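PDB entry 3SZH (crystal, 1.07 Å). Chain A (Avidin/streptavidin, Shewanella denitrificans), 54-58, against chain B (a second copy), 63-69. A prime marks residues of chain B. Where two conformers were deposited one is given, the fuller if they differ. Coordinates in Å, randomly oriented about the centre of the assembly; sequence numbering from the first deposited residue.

Chain A 54-58: GWVFG
Chain B (63-69) FSTKWLN

Strands 54-57 and 63′-66′ run nearly parallel, 24° apart in direction, with axes 7.0 Å apart at closest approach. That is too wide for backbone pairing, so side chains bridge the gap. Trp55 lies nearest Lys66′, CA to CA 6.3 Å. Both strands are extended (Trp55 −145/148, Phe57 −140/90, Ser64′ −147/147, Lys66′ −91/128), and alternation points the CA-to-CB bonds of Trp55, Phe57, Ser64′ and Lys66′ toward the partner and those of Val56 and Thr65′ away. Gly54, at 161/−159, adopts angles that call for glycine; Gly58, at 71/−115, has the positive phi that favours it.

Two hydrogen bonds end on backbone carbonyls. Trp55 (chi1 m, chi2 104°) gives its indole NE1 to Ser64′ (chi1 t) O at 3.0 Å, near the ring plane, where an N-H must point. Lys66′, all-t through chi4, is long enough to carry NZ to Val56 O, 2.8 Å away.

The lysine's aliphatic chain packs on aromatic faces through CH-pi contacts, with CE, next to the ammonium, the most polarised. Lys66′ CB sits off-centre 4.0 Å from the centroid of the five-membered ring of Trp55; Lys66′ CE lies over the Phe57 ring (chi1 t, chi2 −19°), 3.8 Å from its centroid. Lys66′ NZ adds an off-centre cation-pi contact, 4.6 Å from the Phe57 ring centroid.

Apolar packing finishes the contact: Phe57 CE2 meets Leu68′ (chi1 t, chi2 p) CB at 3.9 Å, just after the chain turns at Trp67′ (−83/64).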

# COMPACT_ATOMS: atom_id res chain seq x y z
N GLY A 54 -1.60 1.09 -6.60
CA GLY A 54 -2.42 0.26 -5.72
C GLY A 54 -3.13 -0.83 -6.49
O GLY A 54 -2.70 -1.21 -7.59
N TRP A 55 -4.20 -1.32 -5.88
CA TRP A 55 -4.96 -2.46 -6.38
C TRP A 55 -6.43 -2.28 -6.07
O TRP A 55 -6.81 -1.73 -5.03
CB TRP A 55 -4.55 -3.76 -5.67
CG TRP A 55 -3.12 -4.17 -5.93
CD1 TRP A 55 -2.07 -4.03 -5.08
CD2 TRP A 55 -2.59 -4.76 -7.11
NE1 TRP A 55 -0.90 -4.50 -5.66
CE2 TRP A 55 -1.19 -4.95 -6.92
CE3 TRP A 55 -3.17 -5.19 -8.30
CZ2 TRP A 55 -0.38 -5.53 -7.90
CZ3 TRP A 55 -2.38 -5.75 -9.28
CH2 TRP A 55 -0.98 -5.92 -9.08
N VAL A 56 -7.27 -2.80 -6.95
CA VAL A 56 -8.70 -2.93 -6.73
C VAL A 56 -9.09 -4.40 -6.86
O VAL A 56 -8.66 -5.08 -7.81
CB VAL A 56 -9.48 -2.09 -7.77
CG1 VAL A 56 -10.99 -2.33 -7.65
CG2 VAL A 56 -9.18 -0.61 -7.60
N PHE A 57 -9.94 -4.87 -5.95
CA PHE A 57 -10.42 -6.25 -5.96
C PHE A 57 -11.88 -6.20 -5.59
O PHE A 57 -12.22 -6.25 -4.42
CB PHE A 57 -9.64 -7.15 -4.98
CG PHE A 57 -9.76 -8.63 -5.28
CD1 PHE A 57 -10.78 -9.15 -6.07
CD2 PHE A 57 -8.80 -9.50 -4.76
CE1 PHE A 57 -10.83 -10.50 -6.33
CE2 PHE A 57 -8.86 -10.86 -5.03
CZ PHE A 57 -9.88 -11.36 -5.83
N GLY A 58 -12.75 -6.06 -6.59
CA GLY A 58 -14.17 -5.95 -6.31
C GLY A 58 -14.44 -4.61 -5.67
O GLY A 58 -14.25 -3.58 -6.30
N PHE B 63 4.51 -1.69 0.41
CA PHE B 63 4.24 -2.60 -0.70
C PHE B 63 2.91 -3.25 -0.48
O PHE B 63 2.44 -3.37 0.65
CB PHE B 63 5.39 -3.62 -0.90
CG PHE B 63 5.71 -4.48 0.30
CD1 PHE B 63 6.59 -4.05 1.27
CD2 PHE B 63 5.15 -5.77 0.41
CE1 PHE B 63 6.90 -4.86 2.37
CE2 PHE B 63 5.48 -6.59 1.52
CZ PHE B 63 6.35 -6.13 2.47
N SER B 64 2.27 -3.64 -1.58
CA SER B 64 0.92 -4.20 -1.51
C SER B 64 0.74 -5.25 -2.59
O SER B 64 1.31 -5.16 -3.70
CB SER B 64 -0.10 -3.06 -1.61
OG SER B 64 -1.46 -3.47 -1.70
N THR B 65 -0.06 -6.26 -2.24
CA THR B 65 -0.36 -7.35 -3.16
C THR B 65 -1.86 -7.62 -3.16
O THR B 65 -2.51 -7.64 -2.10
CB THR B 65 0.44 -8.63 -2.83
OG1 THR B 65 0.40 -9.52 -3.95
CG2 THR B 65 -0.07 -9.36 -1.61
N LYS B 66 -2.39 -7.84 -4.36
CA LYS B 66 -3.75 -8.33 -4.54
C LYS B 66 -3.70 -9.86 -4.60
O LYS B 66 -2.94 -10.43 -5.39
CB LYS B 66 -4.34 -7.74 -5.83
CG LYS B 66 -5.67 -8.35 -6.26
CD LYS B 66 -6.26 -7.60 -7.47
CE LYS B 66 -7.44 -8.35 -8.02
NZ LYS B 66 -8.15 -7.54 -9.07
N TRP B 67 -4.51 -10.52 -3.79
CA TRP B 67 -4.47 -11.98 -3.72
C TRP B 67 -5.29 -12.63 -4.82
O TRP B 67 -6.29 -13.32 -4.58
CB TRP B 67 -4.91 -12.48 -2.34
CG TRP B 67 -4.02 -12.01 -1.23
CD1 TRP B 67 -4.28 -11.01 -0.31
CD2 TRP B 67 -2.70 -12.46 -0.95
NE1 TRP B 67 -3.20 -10.84 0.53
CE2 TRP B 67 -2.22 -11.74 0.17
CE3 TRP B 67 -1.89 -13.45 -1.52
CZ2 TRP B 67 -0.96 -11.96 0.72
CZ3 TRP B 67 -0.63 -13.66 -0.98
CH2 TRP B 67 -0.18 -12.92 0.13
N LEU B 68 -4.86 -12.40 -6.06
CA LEU B 68 -5.43 -13.05 -7.22
C LEU B 68 -4.28 -13.26 -8.19
O LEU B 68 -3.55 -12.34 -8.50
CB LEU B 68 -6.53 -12.19 -7.85
CG LEU B 68 -7.26 -12.76 -9.07
CD1 LEU B 68 -7.92 -14.05 -8.69
CD2 LEU B 68 -8.26 -11.76 -9.64
N ASN B 69 -4.13 -14.50 -8.64
CA ASN B 69 -3.15 -14.80 -9.69
C ASN B 69 -3.76 -15.90 -10.57
O ASN B 69 -4.97 -16.19 -10.50
CB ASN B 69 -1.76 -15.12 -9.10
CG ASN B 69 -1.73 -16.41 -8.36
OD1 ASN B 69 -2.72 -17.14 -8.32
ND2 ASN B 69 -0.60 -16.73 -7.75